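Local coordinates for protein putative primosome component (Streptococcus pyogenes serotype M3, PDB 2QGZ) that probably acts as a helicase loader of the primosome, a P-loop ATP-binding protein expected to help place the replicative helicase on DNA, at residues H120-D125 with M172-S177; H188-A193 with L220-A225; V236-L241 with A278-E283. All coordinates share one frame; numbering follows the deposited sequence.

Contact 1. Residues H120-D125 with M172-S177; sequences HIHLSD and MAHELS. With PO4 (phosphate ion), chain C.
H122 lays its imidazole against that of H174, and the two rings, with centroids 4.3 Å apart, are inclined by 40° in a pose that is neither a stack nor an edge-to-face pair. NE2 of H174 sits 3.8 Å above the plane of the H122 ring, displaced toward the rim, and the closest atoms are H122 CD2 and H174 CE1 at 3.7 Å. CG of H174 stands anti to the backbone N (chi1 -165°), directed from helix 165-179 toward the loop. I121 O lies 3.1 Å from H174 CB, oblique to the ring, while the side chain of I121 turns to Y167, A170 and A171 of the same helix.

The second pair is L123 and E175, whose side chains cross at about a right angle. CD1 of L123 rests on the carboxylate end of E175, 3.1 Å from OE1, an apolar tip against a polar one. A water ties the two together, accepting from L123 N and lying 2.7 Å from E175 OE1; it also approaches O2 of a phosphate ion, which receives a weak bond from S124 N. The loop is braced from within. D125 N bonds to H122 O, and H122 N gives a nearly straight bond (162°) to D125 OD2, met on its anti side at 3.0 Å.

No direct hydrogen bond joins loop and helix: the interface is made of ring packing, the L123-E175 contact and one water, which also touches the phosphate ion, itself probably from the crystallisation liquor. With H120 ND1 only 5.5 Å from H174 NE2 and H122 lying against H174, simultaneous protonation of all three histidines would probably be disfavoured.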
ATOM      1  N   HIS A 120       0.983 -14.780   0.157  1.00 41.90           N
ATOM      2  CA  HIS A 120       0.052 -15.871  -0.123  1.00 41.84           C
ATOM      3  C   HIS A 120      -1.388 -15.575   0.304  1.00 40.81           C
ATOM      4  O   HIS A 120      -2.081 -16.458   0.818  1.00 41.72           O
ATOM      5  CB  HIS A 120       0.535 -17.159   0.564  1.00 42.13           C
ATOM      6  CG  HIS A 120       1.945 -17.530   0.226  1.00 43.48           C
ATOM      7  ND1 HIS A 120       2.340 -17.877  -1.050  1.00 44.06           N
ATOM      8  CD2 HIS A 120       3.061 -17.586   0.993  1.00 42.77           C
ATOM      9  CE1 HIS A 120       3.637 -18.131  -1.052  1.00 43.56           C
ATOM     10  NE2 HIS A 120       4.099 -17.961   0.175  1.00 45.15           N
ATOM     11  N   ILE A 121      -1.845 -14.345   0.087  1.00 38.51           N
ATOM     12  CA  ILE A 121      -3.211 -13.973   0.451  1.00 36.56           C
ATOM     13  C   ILE A 121      -4.076 -13.814  -0.791  1.00 35.86           C
ATOM     14  O   ILE A 121      -3.764 -13.013  -1.670  1.00 36.70           O
ATOM     15  CB  ILE A 121      -3.232 -12.658   1.255  1.00 36.15           C
ATOM     16  CG1 ILE A 121      -2.354 -12.816   2.500  1.00 37.51           C
ATOM     17  CG2 ILE A 121      -4.654 -12.324   1.664  1.00 31.13           C
ATOM     18  CD1 ILE A 121      -2.291 -11.596   3.374  1.00 39.92           C
ATOM     19  N   HIS A 122      -5.163 -14.582  -0.858  1.00 34.50           N
ATOM     20  CA  HIS A 122      -6.072 -14.533  -2.003  1.00 34.05           C
ATOM     21  C   HIS A 122      -7.345 -13.727  -1.724  1.00 31.99           C
ATOM     22  O   HIS A 122      -7.728 -13.509  -0.571  1.00 30.50           O
ATOM     23  CB  HIS A 122      -6.496 -15.951  -2.420  1.00 35.92           C
ATOM     24  CG  HIS A 122      -5.358 -16.896  -2.665  1.00 41.80           C
ATOM     25  ND1 HIS A 122      -4.499 -17.306  -1.667  1.00 44.15           N
ATOM     26  CD2 HIS A 122      -4.977 -17.561  -3.783  1.00 44.46           C
ATOM     27  CE1 HIS A 122      -3.642 -18.184  -2.158  1.00 45.38           C
ATOM     28  NE2 HIS A 122      -3.912 -18.358  -3.439  1.00 45.10           N
ATOM     29  N   LEU A 123      -8.018 -13.307  -2.790  1.00 31.22           N
ATOM     30  CA  LEU A 123      -9.259 -12.555  -2.652  1.00 32.87           C
ATOM     31  C   LEU A 123     -10.286 -13.331  -1.837  1.00 32.49           C
ATOM     32  O   LEU A 123     -11.095 -12.741  -1.134  1.00 32.22           O
ATOM     33  CB  LEU A 123      -9.861 -12.250  -4.025  1.00 32.24           C
ATOM     34  CG  LEU A 123      -9.109 -11.267  -4.916  1.00 33.32           C
ATOM     35  CD1 LEU A 123      -9.794 -11.227  -6.267  1.00 32.84           C
ATOM     36  CD2 LEU A 123      -9.073  -9.883  -4.252  1.00 31.31           C
ATOM     37  N   SER A 124     -10.265 -14.653  -1.953  1.00 33.83           N
ATOM     38  CA  SER A 124     -11.207 -15.501  -1.226  1.00 33.86           C
ATOM     39  C   SER A 124     -11.014 -15.473   0.291  1.00 36.12           C
ATOM     40  O   SER A 124     -11.929 -15.821   1.038  1.00 37.00           O
ATOM     41  CB  SER A 124     -11.106 -16.944  -1.730  1.00 31.92           C
ATOM     42  OG  SER A 124      -9.752 -17.375  -1.794  1.00 34.38           O
ATOM     43  N   ASP A 125      -9.833 -15.059   0.748  1.00 36.37           N
ATOM     44  CA  ASP A 125      -9.551 -14.998   2.185  1.00 36.24           C
ATOM     45  C   ASP A 125     -10.066 -13.715   2.822  1.00 35.37           C
ATOM     46  O   ASP A 125      -9.998 -13.565   4.041  1.00 34.49           O
ATOM     47  CB  ASP A 125      -8.038 -15.085   2.462  1.00 37.54           C
ATOM     48  CG  ASP A 125      -7.423 -16.397   1.996  1.00 40.50           C
ATOM     49  OD1 ASP A 125      -7.968 -17.482   2.332  1.00 37.45           O
ATOM     50  OD2 ASP A 125      -6.382 -16.341   1.301  1.00 40.95           O
ATOM     51  N   MET A 172      -5.090  -7.963  -3.260  1.00 29.03           N
ATOM     52  CA  MET A 172      -5.152  -7.226  -4.521  1.00 30.33           C
ATOM     53  C   MET A 172      -3.844  -7.481  -5.277  1.00 31.13           C
ATOM     54  O   MET A 172      -3.860  -7.715  -6.483  1.00 34.12           O
ATOM     55  CB  MET A 172      -5.320  -5.721  -4.262  1.00 26.25           C
ATOM     56  CG  MET A 172      -5.453  -4.871  -5.514  1.00 25.18           C
ATOM     57  SD  MET A 172      -5.259  -3.091  -5.184  1.00 22.59           S
ATOM     58  CE  MET A 172      -3.480  -3.040  -4.765  1.00 26.50           C
ATOM     59  N   ALA A 173      -2.719  -7.445  -4.565  1.00 30.89           N
ATOM     60  CA  ALA A 173      -1.411  -7.678  -5.185  1.00 31.74           C
ATOM     61  C   ALA A 173      -1.328  -9.091  -5.766  1.00 32.05           C
ATOM     62  O   ALA A 173      -0.746  -9.306  -6.828  1.00 32.21           O
ATOM     63  CB  ALA A 173      -0.285  -7.474  -4.159  1.00 27.64           C
ATOM     64  N   HIS A 174      -1.911 -10.051  -5.058  1.00 32.65           N
ATOM     65  CA  HIS A 174      -1.892 -11.434  -5.509  1.00 32.97           C
ATOM     66  C   HIS A 174      -2.736 -11.611  -6.766  1.00 33.62           C
ATOM     67  O   HIS A 174      -2.374 -12.377  -7.656  1.00 32.56           O
ATOM     68  CB  HIS A 174      -2.403 -12.351  -4.405  1.00 33.07           C
ATOM     69  CG  HIS A 174      -2.100 -13.796  -4.637  1.00 36.82           C
ATOM     70  ND1 HIS A 174      -2.808 -14.571  -5.534  1.00 37.26           N
ATOM     71  CD2 HIS A 174      -1.145 -14.600  -4.111  1.00 34.66           C
ATOM     72  CE1 HIS A 174      -2.300 -15.792  -5.546  1.00 37.88           C
ATOM     73  NE2 HIS A 174      -1.291 -15.835  -4.694  1.00 36.49           N
ATOM     74  N   GLU A 175      -3.851 -10.893  -6.844  1.00 34.98           N
ATOM     75  CA  GLU A 175      -4.734 -10.982  -7.997  1.00 38.52           C
ATOM     76  C   GLU A 175      -4.116 -10.250  -9.199  1.00 41.40           C
ATOM     77  O   GLU A 175      -4.297 -10.661 -10.349  1.00 41.18           O
ATOM     78  CB  GLU A 175      -6.092 -10.387  -7.640  1.00 39.23           C
ATOM     79  CG  GLU A 175      -7.215 -10.724  -8.588  1.00 42.51           C
ATOM     80  CD  GLU A 175      -7.636 -12.184  -8.530  1.00 46.23           C
ATOM     81  OE1 GLU A 175      -7.437 -12.846  -7.484  1.00 46.78           O
ATOM     82  OE2 GLU A 175      -8.199 -12.667  -9.534  1.00 48.13           O
ATOM     83  N   LEU A 176      -3.388  -9.168  -8.932  1.00 43.32           N
ATOM     84  CA  LEU A 176      -2.727  -8.414  -9.998  1.00 46.11           C
ATOM     85  C   LEU A 176      -1.642  -9.271 -10.635  1.00 46.68           C
ATOM     86  O   LEU A 176      -1.437  -9.237 -11.847  1.00 48.28           O
ATOM     87  CB  LEU A 176      -2.098  -7.130  -9.457  1.00 46.54           C
ATOM     88  CG  LEU A 176      -2.992  -5.894  -9.447  1.00 48.01           C
ATOM     89  CD1 LEU A 176      -2.235  -4.716  -8.858  1.00 49.62           C
ATOM     90  CD2 LEU A 176      -3.436  -5.590 -10.858  1.00 48.61           C
ATOM     91  N   SER A 177      -0.942 -10.036  -9.810  1.00 47.05           N
ATOM     92  CA  SER A 177       0.103 -10.902 -10.313  1.00 48.17           C
ATOM     93  C   SER A 177      -0.488 -12.085 -11.070  1.00 50.99           C
ATOM     94  O   SER A 177       0.088 -12.538 -12.052  1.00 53.24           O
ATOM     95  CB  SER A 177       0.963 -11.417  -9.167  1.00 46.72           C
ATOM     96  OG  SER A 177       1.826 -12.434  -9.635  1.00 47.37           O
TER
HETATM   97  P   PO4 C 402      -8.623 -17.882  -4.750  1.00 22.49           P
HETATM   98  O1  PO4 C 402      -7.261 -17.993  -5.406  1.00 22.49           O
HETATM   99  O2  PO4 C 402      -8.874 -16.444  -4.383  1.00 22.49           O
HETATM  100  O3  PO4 C 402      -9.688 -18.349  -5.702  1.00 22.49           O
HETATM  101  O4  PO4 C 402      -8.656 -18.754  -3.513  1.00 22.49           O
HETATM  102  O   HOH W   1      -7.450 -14.741  -5.540  1.00 68.00           O

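Contact 2. Residues H188-A193 with L220-A225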
ATOM      1  N   HIS A 188       6.470  -2.404   4.846  1.00 40.29           N
ATOM      2  CA  HIS A 188       6.063  -1.968   6.176  1.00 43.23           C
ATOM      3  C   HIS A 188       6.834  -0.677   6.439  1.00 43.58           C
ATOM      4  O   HIS A 188       8.005  -0.716   6.815  1.00 41.66           O
ATOM      5  CB  HIS A 188       6.421  -3.023   7.224  1.00 43.76           C
ATOM      6  CG  HIS A 188       5.867  -2.729   8.583  1.00 46.06           C
ATOM      7  ND1 HIS A 188       6.667  -2.518   9.685  1.00 46.10           N
ATOM      8  CD2 HIS A 188       4.588  -2.598   9.014  1.00 47.53           C
ATOM      9  CE1 HIS A 188       5.904  -2.270  10.737  1.00 48.25           C
ATOM     10  NE2 HIS A 188       4.640  -2.312  10.356  1.00 46.97           N
ATOM     11  N   PHE A 189       6.168   0.459   6.242  1.00 44.82           N
ATOM     12  CA  PHE A 189       6.800   1.767   6.402  1.00 46.57           C
ATOM     13  C   PHE A 189       7.639   2.003   7.662  1.00 48.01           C
ATOM     14  O   PHE A 189       8.810   2.375   7.565  1.00 48.52           O
ATOM     15  CB  PHE A 189       5.766   2.894   6.279  1.00 45.33           C
ATOM     16  CG  PHE A 189       6.390   4.244   6.110  1.00 45.01           C
ATOM     17  CD1 PHE A 189       7.080   4.560   4.944  1.00 43.28           C
ATOM     18  CD2 PHE A 189       6.354   5.179   7.143  1.00 46.30           C
ATOM     19  CE1 PHE A 189       7.730   5.784   4.810  1.00 44.13           C
ATOM     20  CE2 PHE A 189       7.001   6.410   7.019  1.00 43.47           C
ATOM     21  CZ  PHE A 189       7.690   6.711   5.854  1.00 45.54           C
ATOM     22  N   PRO A 190       7.054   1.811   8.859  1.00 50.24           N
ATOM     23  CA  PRO A 190       7.825   2.026  10.093  1.00 51.31           C
ATOM     24  C   PRO A 190       9.203   1.342  10.091  1.00 53.11           C
ATOM     25  O   PRO A 190      10.171   1.895  10.612  1.00 53.66           O
ATOM     26  CB  PRO A 190       6.901   1.477  11.172  1.00 51.59           C
ATOM     27  CG  PRO A 190       5.540   1.815  10.629  1.00 50.70           C
ATOM     28  CD  PRO A 190       5.664   1.428   9.168  1.00 49.32           C
ATOM     29  N   SER A 191       9.294   0.151   9.500  1.00 52.56           N
ATOM     30  CA  SER A 191      10.562  -0.578   9.442  1.00 52.99           C
ATOM     31  C   SER A 191      11.467  -0.056   8.334  1.00 52.90           C
ATOM     32  O   SER A 191      12.686  -0.052   8.474  1.00 52.38           O
ATOM     33  CB  SER A 191      10.318  -2.071   9.224  1.00 51.70           C
ATOM     34  OG  SER A 191       9.566  -2.611  10.291  1.00 55.60           O
ATOM     35  N   PHE A 192      10.867   0.368   7.230  1.00 52.04           N
ATOM     36  CA  PHE A 192      11.624   0.901   6.105  1.00 52.48           C
ATOM     37  C   PHE A 192      12.269   2.224   6.521  1.00 53.56           C
ATOM     38  O   PHE A 192      13.433   2.472   6.230  1.00 51.98           O
ATOM     39  CB  PHE A 192      10.686   1.128   4.920  1.00 51.01           C
ATOM     40  CG  PHE A 192      11.326   1.817   3.751  1.00 48.77           C
ATOM     41  CD1 PHE A 192      12.119   1.108   2.859  1.00 48.89           C
ATOM     42  CD2 PHE A 192      11.111   3.176   3.530  1.00 48.40           C
ATOM     43  CE1 PHE A 192      12.688   1.742   1.753  1.00 48.49           C
ATOM     44  CE2 PHE A 192      11.675   3.825   2.431  1.00 48.27           C
ATOM     45  CZ  PHE A 192      12.463   3.107   1.538  1.00 49.26           C
ATOM     46  N   ALA A 193      11.497   3.064   7.207  1.00 54.93           N
ATOM     47  CA  ALA A 193      11.984   4.359   7.663  1.00 56.78           C
ATOM     48  C   ALA A 193      13.243   4.184   8.502  1.00 57.94           C
ATOM     49  O   ALA A 193      14.277   4.791   8.217  1.00 58.62           O
ATOM     50  CB  ALA A 193      10.905   5.071   8.479  1.00 55.89           C
ATOM     51  N   LEU A 220       2.284   1.021   0.844  1.00 31.61           N
ATOM     52  CA  LEU A 220       3.006   1.503   2.022  1.00 34.47           C
ATOM     53  C   LEU A 220       2.170   1.173   3.272  1.00 35.68           C
ATOM     54  O   LEU A 220       1.286   1.940   3.658  1.00 36.25           O
ATOM     55  CB  LEU A 220       3.240   3.018   1.914  1.00 34.31           C
ATOM     56  CG  LEU A 220       4.043   3.443   0.682  1.00 35.32           C
ATOM     57  CD1 LEU A 220       4.098   4.945   0.599  1.00 39.38           C
ATOM     58  CD2 LEU A 220       5.449   2.878   0.751  1.00 34.68           C
ATOM     59  N   ASP A 221       2.453   0.026   3.888  1.00 38.27           N
ATOM     60  CA  ASP A 221       1.725  -0.430   5.071  1.00 41.38           C
ATOM     61  C   ASP A 221       1.938   0.423   6.321  1.00 42.38           C
ATOM     62  O   ASP A 221       3.050   0.820   6.648  1.00 40.59           O
ATOM     63  CB  ASP A 221       2.061  -1.891   5.367  1.00 44.17           C
ATOM     64  CG  ASP A 221       1.357  -2.412   6.605  1.00 47.14           C
ATOM     65  OD1 ASP A 221       0.113  -2.309   6.687  1.00 46.81           O
ATOM     66  OD2 ASP A 221       2.052  -2.940   7.501  1.00 49.85           O
ATOM     67  N   ASP A 222       0.826   0.658   7.009  1.00 45.60           N
ATOM     68  CA  ASP A 222       0.708   1.484   8.204  1.00 49.40           C
ATOM     69  C   ASP A 222       1.669   2.656   8.301  1.00 48.64           C
ATOM     70  O   ASP A 222       2.583   2.700   9.126  1.00 47.53           O
ATOM     71  CB  ASP A 222       0.721   0.645   9.500  1.00 54.41           C
ATOM     72  CG  ASP A 222       2.093   0.167   9.887  1.00 58.51           C
ATOM     73  OD1 ASP A 222       2.295  -0.130  11.089  1.00 60.56           O
ATOM     74  OD2 ASP A 222       2.964   0.073   8.994  1.00 62.05           O
ATOM     75  N   ILE A 223       1.431   3.617   7.422  1.00 49.28           N
ATOM     76  CA  ILE A 223       2.203   4.833   7.394  1.00 50.24           C
ATOM     77  C   ILE A 223       1.790   5.519   8.700  1.00 52.59           C
ATOM     78  O   ILE A 223       0.731   5.216   9.259  1.00 51.19           O
ATOM     79  CB  ILE A 223       1.808   5.678   6.170  1.00 48.78           C
ATOM     80  CG1 ILE A 223       2.729   6.888   6.048  1.00 48.27           C
ATOM     81  CG2 ILE A 223       0.341   6.069   6.264  1.00 45.52           C
ATOM     82  CD1 ILE A 223       2.491   7.695   4.794  1.00 49.67           C
ATOM     83  N   GLY A 224       2.617   6.428   9.198  1.00 54.48           N
ATOM     84  CA  GLY A 224       2.284   7.077  10.454  1.00 57.81           C
ATOM     85  C   GLY A 224       2.630   6.099  11.560  1.00 59.62           C
ATOM     86  O   GLY A 224       2.872   4.925  11.288  1.00 59.35           O
ATOM     87  N   ALA A 225       2.661   6.562  12.803  1.00 62.24           N
ATOM     88  CA  ALA A 225       3.000   5.674  13.912  1.00 65.69           C
ATOM     89  C   ALA A 225       4.436   5.157  13.769  1.00 66.50           C
ATOM     90  O   ALA A 225       5.399   5.920  13.885  1.00 67.93           O
ATOM     91  CB  ALA A 225       2.024   4.494  13.959  1.00 66.82           C
TER
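H188 and D221 pair as neighbours in parallel strands, their CA atoms 4.7 Å apart. A backbone hydrogen bond runs from F189 N to D221 O, 3.2 Å long, and D221 is also bonded through its backbone to L187; H188 is the N-cap, and helix 189-197 begins with F189.

Polar contacts gather round the H188 imidazole. Its edge faces D221, CD2 standing 3.0 Å from OD2 in the ring plane, while NE2 makes only a weak, bent bond (129°) to D222 OD1. ND1 shares a hydrogen bond with S191 OG, which fixes the rotation of the ring, and P190 CD lies over its centre, in a close C...O approach of 3.0 Å to D222 OD2. The other carboxylate oxygen of D221, OD1, is bonded to T254 OG1.

Apolar contacts are fewer. I223 CG1 lies over one face of the F189 ring, 4.2 Å from CD2.

A hydrophobic strand ending in two acidic residues beside a probable P-loop is consistent with a Walker B motif; D221, which touches the putative Walker A residues and lies about 4 Å from a second phosphate ion, not the one at contact 1 and probably from the crystallisation liquor, fits that place in the P-loop NTPase fold.

Contact 3. Residues V236-L241 with A278-E283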
ATOM      1  N   VAL A 236      12.693  11.198   2.361  1.00 51.55           N
ATOM      2  CA  VAL A 236      12.624   9.912   1.673  1.00 48.48           C
ATOM      3  C   VAL A 236      11.215   9.653   1.154  1.00 46.75           C
ATOM      4  O   VAL A 236      11.015   9.422  -0.037  1.00 47.05           O
ATOM      5  CB  VAL A 236      13.025   8.754   2.603  1.00 50.23           C
ATOM      6  CG1 VAL A 236      13.067   7.458   1.822  1.00 49.42           C
ATOM      7  CG2 VAL A 236      14.378   9.042   3.240  1.00 49.43           C
ATOM      8  N   LEU A 237      10.237   9.702   2.051  1.00 43.54           N
ATOM      9  CA  LEU A 237       8.851   9.472   1.673  1.00 42.11           C
ATOM     10  C   LEU A 237       8.408  10.542   0.681  1.00 41.96           C
ATOM     11  O   LEU A 237       7.791  10.246  -0.342  1.00 42.18           O
ATOM     12  CB  LEU A 237       7.957   9.515   2.914  1.00 40.46           C
ATOM     13  CG  LEU A 237       6.588   8.826   2.928  1.00 42.56           C
ATOM     14  CD1 LEU A 237       5.515   9.861   3.190  1.00 41.89           C
ATOM     15  CD2 LEU A 237       6.335   8.088   1.624  1.00 40.12           C
ATOM     16  N   GLN A 238       8.747  11.789   0.986  1.00 42.17           N
ATOM     17  CA  GLN A 238       8.379  12.922   0.147  1.00 39.50           C
ATOM     18  C   GLN A 238       8.907  12.758  -1.275  1.00 38.79           C
ATOM     19  O   GLN A 238       8.191  13.010  -2.241  1.00 37.79           O
ATOM     20  CB  GLN A 238       8.912  14.214   0.776  1.00 42.03           C
ATOM     21  CG  GLN A 238       8.189  15.484   0.344  1.00 43.08           C
ATOM     22  CD  GLN A 238       8.552  15.926  -1.057  1.00 44.02           C
ATOM     23  OE1 GLN A 238       7.706  16.421  -1.805  1.00 45.33           O
ATOM     24  NE2 GLN A 238       9.818  15.756  -1.418  1.00 42.91           N
ATOM     25  N   VAL A 239      10.150  12.314  -1.411  1.00 38.90           N
ATOM     26  CA  VAL A 239      10.735  12.152  -2.735  1.00 38.07           C
ATOM     27  C   VAL A 239      10.150  10.953  -3.474  1.00 37.59           C
ATOM     28  O   VAL A 239       9.887  11.030  -4.672  1.00 35.33           O
ATOM     29  CB  VAL A 239      12.270  12.008  -2.657  1.00 39.20           C
ATOM     30  CG1 VAL A 239      12.879  12.028  -4.067  1.00 38.53           C
ATOM     31  CG2 VAL A 239      12.842  13.146  -1.839  1.00 41.37           C
ATOM     32  N   ILE A 240       9.953   9.848  -2.759  1.00 36.53           N
ATOM     33  CA  ILE A 240       9.381   8.662  -3.372  1.00 34.27           C
ATOM     34  C   ILE A 240       7.989   9.004  -3.884  1.00 32.73           C
ATOM     35  O   ILE A 240       7.646   8.686  -5.015  1.00 33.21           O
ATOM     36  CB  ILE A 240       9.279   7.485  -2.362  1.00 35.76           C
ATOM     37  CG1 ILE A 240      10.664   6.874  -2.130  1.00 34.79           C
ATOM     38  CG2 ILE A 240       8.308   6.417  -2.878  1.00 35.15           C
ATOM     39  CD1 ILE A 240      10.669   5.793  -1.067  1.00 34.78           C
ATOM     40  N   LEU A 241       7.187   9.657  -3.056  1.00 32.21           N
ATOM     41  CA  LEU A 241       5.839  10.009  -3.470  1.00 32.62           C
ATOM     42  C   LEU A 241       5.885  10.978  -4.649  1.00 33.90           C
ATOM     43  O   LEU A 241       5.173  10.796  -5.646  1.00 35.86           O
ATOM     44  CB  LEU A 241       5.064  10.600  -2.286  1.00 30.83           C
ATOM     45  CG  LEU A 241       4.083   9.676  -1.531  1.00 32.77           C
ATOM     46  CD1 LEU A 241       4.517   8.220  -1.585  1.00 31.41           C
ATOM     47  CD2 LEU A 241       3.950  10.154  -0.086  1.00 28.40           C
ATOM     48  N   ALA A 278       6.542  19.603   6.715  1.00 79.01           N
ATOM     49  CA  ALA A 278       6.559  19.956   5.301  1.00 76.09           C
ATOM     50  C   ALA A 278       5.129  20.259   4.855  1.00 74.92           C
ATOM     51  O   ALA A 278       4.881  21.271   4.189  1.00 74.46           O
ATOM     52  CB  ALA A 278       7.138  18.812   4.484  1.00 77.44           C
ATOM     53  N   LYS A 279       4.202  19.372   5.237  1.00 71.40           N
ATOM     54  CA  LYS A 279       2.774  19.493   4.918  1.00 67.33           C
ATOM     55  C   LYS A 279       2.435  19.208   3.460  1.00 65.40           C
ATOM     56  O   LYS A 279       1.267  19.022   3.119  1.00 65.20           O
ATOM     57  CB  LYS A 279       2.254  20.879   5.308  1.00 66.29           C
ATOM     58  N   ARG A 280       3.440  19.182   2.592  1.00 62.08           N
ATOM     59  CA  ARG A 280       3.168  18.898   1.191  1.00 60.70           C
ATOM     60  C   ARG A 280       3.257  17.392   0.945  1.00 57.29           C
ATOM     61  O   ARG A 280       2.819  16.893  -0.090  1.00 56.61           O
ATOM     62  CB  ARG A 280       4.131  19.662   0.266  1.00 62.05           C
ATOM     63  CG  ARG A 280       5.600  19.275   0.355  1.00 62.88           C
ATOM     64  CD  ARG A 280       6.333  19.794  -0.878  1.00 64.98           C
ATOM     65  NE  ARG A 280       7.764  19.507  -0.860  1.00 66.76           N
ATOM     66  CZ  ARG A 280       8.554  19.603  -1.926  1.00 67.09           C
ATOM     67  NH1 ARG A 280       8.053  19.976  -3.098  1.00 66.02           N
ATOM     68  NH2 ARG A 280       9.845  19.322  -1.826  1.00 67.35           N
ATOM     69  N   VAL A 281       3.822  16.672   1.907  1.00 54.42           N
ATOM     70  CA  VAL A 281       3.924  15.224   1.805  1.00 53.43           C
ATOM     71  C   VAL A 281       2.513  14.671   1.940  1.00 52.03           C
ATOM     72  O   VAL A 281       2.162  13.668   1.325  1.00 51.23           O
ATOM     73  CB  VAL A 281       4.797  14.631   2.930  1.00 52.22           C
ATOM     74  CG1 VAL A 281       4.213  14.988   4.277  1.00 52.62           C
ATOM     75  CG2 VAL A 281       4.882  13.128   2.781  1.00 52.19           C
ATOM     76  N   MET A 282       1.701  15.359   2.737  1.00 50.89           N
ATOM     77  CA  MET A 282       0.321  14.961   2.970  1.00 50.31           C
ATOM     78  C   MET A 282      -0.542  15.267   1.740  1.00 48.63           C
ATOM     79  O   MET A 282      -1.535  14.586   1.484  1.00 49.23           O
ATOM     80  CB  MET A 282      -0.223  15.692   4.204  1.00 51.29           C
ATOM     81  CG  MET A 282      -1.404  15.017   4.876  1.00 54.75           C
ATOM     82  SD  MET A 282      -1.045  13.315   5.393  1.00 54.99           S
ATOM     83  CE  MET A 282      -2.192  12.426   4.339  1.00 54.91           C
ATOM     84  N   GLU A 283      -0.161  16.288   0.977  1.00 46.42           N
ATOM     85  CA  GLU A 283      -0.908  16.648  -0.230  1.00 44.14           C
ATOM     86  C   GLU A 283      -0.633  15.621  -1.332  1.00 42.27           C
ATOM     87  O   GLU A 283      -1.445  15.432  -2.233  1.00 41.03           O
ATOM     88  CB  GLU A 283      -0.514  18.054  -0.705  1.00 44.62           C
TER
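Q238 and R280 meet flat to flat: the amide and guanidinium planes are only 8° apart, and OE1 of Q238 sits 3.2 Å above the centre of the guanidinium group. Q238 NE2 lies 3.6 Å from R280 NH2, so the amide covers one nitrogen arm as well as the centre. Although OE1 is close to R280 NE, the N-H does not point at it, and the pair is a stack, not a hydrogen bond. The bend of the glutamine at chi2 (-75°) brings its CD across to the arginine, whose own chain runs extended from CG to NE.

Beside this polar layer lies an apolar one centred on V281. Its CG2, anti to the backbone N, is directed toward helix 237-247 and meets L237 CD1 at 3.4 Å, the two side chains crossing at about a right angle; the approach is tight, and the chi2 of L237 (-120°) is away from the usual staggered values. L241 CD2 approaches the same methyl at 4.2 Å. The backbones come nearest here too, with the CA atoms of Q238 and V281 5.3 Å apart.

The next shell packs round these groups. L237 is backed by F189 and I223, L241 reaches onward to R284, V285 and L288 of helix 281-288, and W266 lies against V281. OE1 of Q238 receives its hydrogen bond from R284 NE.

One glutamine oxygen therefore serves two arginines in different ways, bonded by R284 and stacked on R280. Since R280 NH1 and R284 NH2 bring like charges close together, the partial negative charge of that oxygen probably eases their repulsion, while leucine and valine methyls supply the apolar part of the joint.

Overall arrangement
Contacts 2 and 3 form a continuous block, their centres 14 Å apart. F189 CE1 meets L237 CG at 3.8 Å, and L220 CD1 touches L237 CD2 at 4.0 Å, so helix 237-247 packs against both the residues of contact 2 and the start of helix 281-288. Contact 1 lies on the opposite side of the chain's centre, 21 Å from contact 2 and 28 Å from contact 3, centre to centre. The probable nucleotide site connects the two sides: D221 of contact 2 touches the putative P-loop, from which helix 165-179 runs to contact 1, where I121 lies near those residues. Contact 3 is joined to contact 2, which carries D221.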